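Long-range contact in ADP/ATP-dependent NAD(P)H-hydrate dehydratase (Bacillus subtilis, PDB 3RPZ), which catalyses the ADP- or ATP-dependent dehydration of hydrated NADH and NADPH, and so probably restores the damaged cofactors to their usable forms: residues A[193-203]-A[236-244]. Sequence-based numbering, arbitrary orientation.
Sequences TVIAFPDGDCW and KHAVLNAVY
The antiparallel hairpin at the edge of the central sheet packs against helix 235-256 here, strand 194-196 running antiparallel to segment 236-244 (174°) with the axes 9.9 Å apart. At the turn, Lys236 stretches over one face of the Phe197 ring: its CD stands 4.1 Å from the ring centroid, 11° off the normal, a CH-pi contact. The lysine side chain, extended beyond CG, carries NZ on to two carboxylates. Asp199 OD2 forms a salt bridge to Lys236 NZ at 2.6 Å through its syn lone pair; Asp201 OD2 forms the second, 2.8 Å from NZ, which comes from above that carboxylate plane. Asp199 is itself fixed by an Asx turn, OD1 accepting from Asp201 N at 166°. A methionine in place of Lys236 would probably leave both aspartates without their shared countercharge. Further along, Leu240 CD2 rests against both Ile195 CB and Trp203 CB, 3.8 Å from each, while Leu240 CD1 lies over a face of the indole. Val243 CG1 meets Thr193 CG2 tip to tip at 3.9 Å; Thr193 OG1 is hydrogen-bonded to Gly190 O. The edge hairpin backed by a helix is consistent with this family's ribokinase-like alpha/beta fold, and its Thr193 end lines the AMP pocket.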
ATOM      1  N   THR A 193      15.366   8.042  27.242  1.00 15.13           N
ATOM      2  CA  THR A 193      15.976   9.053  26.401  1.00 14.65           C
ATOM      3  C   THR A 193      16.194  10.328  27.216  1.00 15.27           C
ATOM      4  O   THR A 193      15.293  10.770  27.953  1.00 16.19           O
ATOM      5  CB  THR A 193      15.106   9.316  25.154  1.00 14.54           C
ATOM      6  OG1 THR A 193      15.236   8.190  24.256  1.00 15.29           O
ATOM      7  CG2 THR A 193      15.546  10.603  24.384  1.00 14.64           C
ATOM      8  N   VAL A 194      17.347  10.937  27.038  1.00 15.48           N
ATOM      9  CA  VAL A 194      17.671  12.220  27.682  1.00 15.40           C
ATOM     10  C   VAL A 194      17.432  13.351  26.710  1.00 15.93           C
ATOM     11  O   VAL A 194      17.862  13.255  25.533  1.00 15.78           O
ATOM     12  CB  VAL A 194      19.147  12.310  28.144  1.00 15.46           C
ATOM     13  CG1 VAL A 194      19.396  13.618  28.923  1.00 17.29           C
ATOM     14  CG2 VAL A 194      19.520  11.128  28.992  1.00 17.26           C
ATOM     15  N   ILE A 195      16.673  14.372  27.099  1.00 14.91           N
ATOM     16  CA  ILE A 195      16.504  15.570  26.292  1.00 15.35           C
ATOM     17  C   ILE A 195      17.205  16.702  27.015  1.00 16.08           C
ATOM     18  O   ILE A 195      16.716  17.201  28.034  1.00 16.63           O
ATOM     19  CB  ILE A 195      15.022  15.915  26.048  1.00 14.91           C
ATOM     20  CG1 ILE A 195      14.233  14.723  25.490  1.00 15.24           C
ATOM     21  CG2 ILE A 195      14.923  17.141  25.070  1.00 17.28           C
ATOM     22  CD1 ILE A 195      13.606  13.786  26.529  1.00 17.57           C
ATOM     23  N   ALA A 196      18.388  17.074  26.529  1.00 15.80           N
ATOM     24  CA  ALA A 196      19.236  18.082  27.134  1.00 15.35           C
ATOM     25  C   ALA A 196      19.257  19.349  26.298  1.00 16.10           C
ATOM     26  O   ALA A 196      19.550  19.299  25.115  1.00 16.54           O
ATOM     27  CB  ALA A 196      20.634  17.554  27.336  1.00 16.53           C
ATOM     28  N   PHE A 197      18.920  20.479  26.921  1.00 16.36           N
ATOM     29  CA  PHE A 197      18.854  21.776  26.265  1.00 16.48           C
ATOM     30  C   PHE A 197      20.123  22.574  26.593  1.00 16.61           C
ATOM     31  O   PHE A 197      20.688  22.413  27.669  1.00 17.81           O
ATOM     32  CB  PHE A 197      17.583  22.523  26.702  1.00 17.14           C
ATOM     33  CG  PHE A 197      16.329  21.876  26.218  1.00 16.74           C
ATOM     34  CD1 PHE A 197      15.906  22.052  24.932  1.00 18.78           C
ATOM     35  CD2 PHE A 197      15.638  21.013  27.020  1.00 18.56           C
ATOM     36  CE1 PHE A 197      14.788  21.395  24.464  1.00 17.10           C
ATOM     37  CE2 PHE A 197      14.524  20.360  26.551  1.00 17.96           C
ATOM     38  CZ  PHE A 197      14.082  20.553  25.293  1.00 17.51           C
ATOM     39  N   PRO A 198      20.527  23.435  25.652  1.00 16.95           N
ATOM     40  CA  PRO A 198      21.806  24.117  25.840  1.00 17.95           C
ATOM     41  C   PRO A 198      21.738  25.185  26.907  1.00 18.92           C
ATOM     42  O   PRO A 198      22.789  25.708  27.332  1.00 18.86           O
ATOM     43  CB  PRO A 198      22.096  24.677  24.473  1.00 19.84           C
ATOM     44  CG  PRO A 198      20.757  24.751  23.756  1.00 19.18           C
ATOM     45  CD  PRO A 198      19.947  23.624  24.305  1.00 17.00           C
ATOM     46  N   ASP A 199      20.534  25.547  27.398  1.00 18.43           N
ATOM     47  CA  ASP A 199      20.379  26.448  28.511  1.00 19.33           C
ATOM     48  C   ASP A 199      20.413  25.759  29.875  1.00 19.00           C
ATOM     49  O   ASP A 199      20.283  26.431  30.924  1.00 20.68           O
ATOM     50  CB  ASP A 199      19.076  27.271  28.382  1.00 19.25           C
ATOM     51  CG  ASP A 199      17.808  26.411  28.456  1.00 24.73           C
ATOM     52  OD1 ASP A 199      17.830  25.226  28.814  1.00 19.82           O
ATOM     53  OD2 ASP A 199      16.751  27.002  28.167  1.00 32.15           O
ATOM     54  N   GLY A 200      20.698  24.463  29.888  1.00 18.68           N
ATOM     55  CA  GLY A 200      20.797  23.669  31.075  1.00 19.57           C
ATOM     56  C   GLY A 200      19.585  22.860  31.517  1.00 20.06           C
ATOM     57  O   GLY A 200      19.684  21.984  32.395  1.00 21.74           O
ATOM     58  N   ASP A 201      18.434  23.140  30.914  1.00 19.49           N
ATOM     59  CA  ASP A 201      17.249  22.343  31.223  1.00 20.06           C
ATOM     60  C   ASP A 201      17.519  20.931  30.728  1.00 19.64           C
ATOM     61  O   ASP A 201      18.162  20.737  29.701  1.00 20.38           O
ATOM     62  CB  ASP A 201      16.008  22.893  30.533  1.00 20.30           C
ATOM     63  CG  ASP A 201      15.416  24.108  31.180  1.00 24.41           C
ATOM     64  OD1 ASP A 201      15.972  24.595  32.168  1.00 28.42           O
ATOM     65  OD2 ASP A 201      14.369  24.540  30.591  1.00 26.85           O
ATOM     66  N   CYS A 202      17.038  19.923  31.443  1.00 18.50           N
ATOM     67  CA  CYS A 202      17.183  18.555  31.005  1.00 18.92           C
ATOM     68  C   CYS A 202      16.047  17.722  31.559  1.00 18.32           C
ATOM     69  O   CYS A 202      15.580  17.935  32.690  1.00 19.72           O
ATOM     70  CB  CYS A 202      18.511  18.042  31.462  1.00 22.10           C
ATOM     71  SG  CYS A 202      19.081  16.481  30.825  1.00 24.16           S
ATOM     72  N   TRP A 203      15.593  16.780  30.738  1.00 17.36           N
ATOM     73  CA  TRP A 203      14.484  15.883  31.060  1.00 16.88           C
ATOM     74  C   TRP A 203      14.833  14.473  30.635  1.00 17.53           C
ATOM     75  O   TRP A 203      15.685  14.253  29.777  1.00 17.75           O
ATOM     76  CB  TRP A 203      13.204  16.321  30.354  1.00 17.70           C
ATOM     77  CG  TRP A 203      12.744  17.694  30.689  1.00 18.10           C
ATOM     78  CD1 TRP A 203      13.173  18.898  30.124  1.00 19.55           C
ATOM     79  CD2 TRP A 203      11.764  18.053  31.659  1.00 18.28           C
ATOM     80  NE1 TRP A 203      12.495  19.937  30.674  1.00 20.74           N
ATOM     81  CE2 TRP A 203      11.627  19.463  31.617  1.00 19.52           C
ATOM     82  CE3 TRP A 203      10.990  17.330  32.553  1.00 19.66           C
ATOM     83  CZ2 TRP A 203      10.740  20.140  32.425  1.00 23.90           C
ATOM     84  CZ3 TRP A 203      10.081  18.014  33.347  1.00 21.92           C
ATOM     85  CH2 TRP A 203       9.996  19.396  33.298  1.00 21.75           C
ATOM     86  N   LYS A 236      10.971  23.719  22.525  1.00 16.79           N
ATOM     87  CA  LYS A 236      11.324  22.767  23.580  1.00 16.85           C
ATOM     88  C   LYS A 236      10.215  21.727  23.780  1.00 16.71           C
ATOM     89  O   LYS A 236      10.459  20.542  23.929  1.00 16.87           O
ATOM     90  CB  LYS A 236      11.635  23.440  24.922  1.00 20.25           C
ATOM     91  CG  LYS A 236      12.865  24.284  24.893  1.00 23.43           C
ATOM     92  CD  LYS A 236      13.115  24.710  26.375  1.00 27.50           C
ATOM     93  CE  LYS A 236      14.433  25.300  26.583  1.00 32.26           C
ATOM     94  NZ  LYS A 236      14.455  25.764  28.020  1.00 28.65           N
ATOM     95  N   HIS A 237       8.980  22.218  23.815  1.00 17.51           N
ATOM     96  CA  HIS A 237       7.831  21.344  23.986  1.00 17.19           C
ATOM     97  C   HIS A 237       7.645  20.431  22.822  1.00 16.40           C
ATOM     98  O   HIS A 237       7.240  19.282  22.966  1.00 16.59           O
ATOM     99  CB  HIS A 237       6.564  22.173  24.196  1.00 17.06           C
ATOM    100  CG  HIS A 237       6.605  23.006  25.418  1.00 20.76           C
ATOM    101  ND1 HIS A 237       5.734  24.059  25.610  1.00 23.29           N
ATOM    102  CD2 HIS A 237       7.403  22.948  26.498  1.00 20.40           C
ATOM    103  CE1 HIS A 237       6.030  24.627  26.774  1.00 22.37           C
ATOM    104  NE2 HIS A 237       7.017  23.967  27.350  1.00 24.55           N
ATOM    105  N   ALA A 238       7.913  20.943  21.614  1.00 15.23           N
ATOM    106  CA  ALA A 238       7.829  20.114  20.434  1.00 14.42           C
ATOM    107  C   ALA A 238       8.747  18.891  20.529  1.00 14.62           C
ATOM    108  O   ALA A 238       8.336  17.763  20.263  1.00 14.90           O
ATOM    109  CB  ALA A 238       8.213  20.906  19.179  1.00 15.70           C
ATOM    110  N   VAL A 239      10.010  19.099  20.933  1.00 14.16           N
ATOM    111  CA  VAL A 239      10.978  18.012  21.065  1.00 14.06           C
ATOM    112  C   VAL A 239      10.520  17.028  22.139  1.00 14.09           C
ATOM    113  O   VAL A 239      10.464  15.816  21.938  1.00 14.35           O
ATOM    114  CB  VAL A 239      12.378  18.553  21.370  1.00 13.97           C
ATOM    115  CG1 VAL A 239      13.351  17.380  21.613  1.00 16.16           C
ATOM    116  CG2 VAL A 239      12.888  19.422  20.224  1.00 15.34           C
ATOM    117  N   LEU A 240      10.157  17.568  23.291  1.00 14.36           N
ATOM    118  CA  LEU A 240       9.766  16.719  24.434  1.00 14.84           C
ATOM    119  C   LEU A 240       8.502  15.905  24.148  1.00 14.96           C
ATOM    120  O   LEU A 240       8.434  14.706  24.434  1.00 14.72           O
ATOM    121  CB  LEU A 240       9.558  17.581  25.704  1.00 15.32           C
ATOM    122  CG  LEU A 240      10.854  18.180  26.238  1.00 14.25           C
ATOM    123  CD1 LEU A 240      10.509  19.434  27.078  1.00 16.42           C
ATOM    124  CD2 LEU A 240      11.607  17.152  27.042  1.00 16.27           C
ATOM    125  N   ASN A 241       7.516  16.533  23.514  1.00 14.68           N
ATOM    126  CA  ASN A 241       6.285  15.830  23.155  1.00 14.54           C
ATOM    127  C   ASN A 241       6.481  14.813  22.058  1.00 13.64           C
ATOM    128  O   ASN A 241       5.822  13.780  22.081  1.00 14.67           O
ATOM    129  CB  ASN A 241       5.153  16.791  22.806  1.00 14.41           C
ATOM    130  CG  ASN A 241       4.643  17.559  24.060  1.00 16.59           C
ATOM    131  OD1 ASN A 241       4.821  17.070  25.198  1.00 16.00           O
ATOM    132  ND2 ASN A 241       4.007  18.722  23.878  1.00 15.98           N
ATOM    133  N   ALA A 242       7.386  15.062  21.114  1.00 13.74           N
ATOM    134  CA  ALA A 242       7.648  14.107  20.078  1.00 13.77           C
ATOM    135  C   ALA A 242       8.257  12.867  20.659  1.00 14.04           C
ATOM    136  O   ALA A 242       7.846  11.735  20.350  1.00 13.45           O
ATOM    137  CB  ALA A 242       8.551  14.714  18.985  1.00 13.89           C
ATOM    138  N   VAL A 243       9.291  13.040  21.497  1.00 14.18           N
ATOM    139  CA  VAL A 243       9.987  11.892  22.100  1.00 14.05           C
ATOM    140  C   VAL A 243       8.980  11.089  22.972  1.00 13.78           C
ATOM    141  O   VAL A 243       8.892   9.845  22.895  1.00 14.30           O
ATOM    142  CB  VAL A 243      11.161  12.349  22.927  1.00 13.16           C
ATOM    143  CG1 VAL A 243      11.791  11.191  23.671  1.00 14.58           C
ATOM    144  CG2 VAL A 243      12.200  13.001  22.013  1.00 14.66           C
ATOM    145  N   TYR A 244       8.151  11.799  23.715  1.00 13.39           N
ATOM    146  CA  TYR A 244       7.167  11.152  24.589  1.00 14.13           C
ATOM    147  C   TYR A 244       6.126  10.374  23.806  1.00 13.34           C
ATOM    148  O   TYR A 244       5.873   9.204  24.076  1.00 14.61           O
ATOM    149  CB  TYR A 244       6.471  12.197  25.494  1.00 14.82           C
ATOM    150  CG  TYR A 244       5.530  11.628  26.509  1.00 15.67           C
ATOM    151  CD1 TYR A 244       4.304  11.118  26.132  1.00 16.02           C
ATOM    152  CD2 TYR A 244       5.878  11.596  27.831  1.00 15.21           C
ATOM    153  CE1 TYR A 244       3.443  10.559  27.086  1.00 16.18           C
ATOM    154  CE2 TYR A 244       5.019  11.069  28.776  1.00 16.80           C
ATOM    155  CZ  TYR A 244       3.819  10.544  28.368  1.00 16.08           C
ATOM    156  OH  TYR A 244       2.952   9.979  29.371  1.00 19.69           O
TER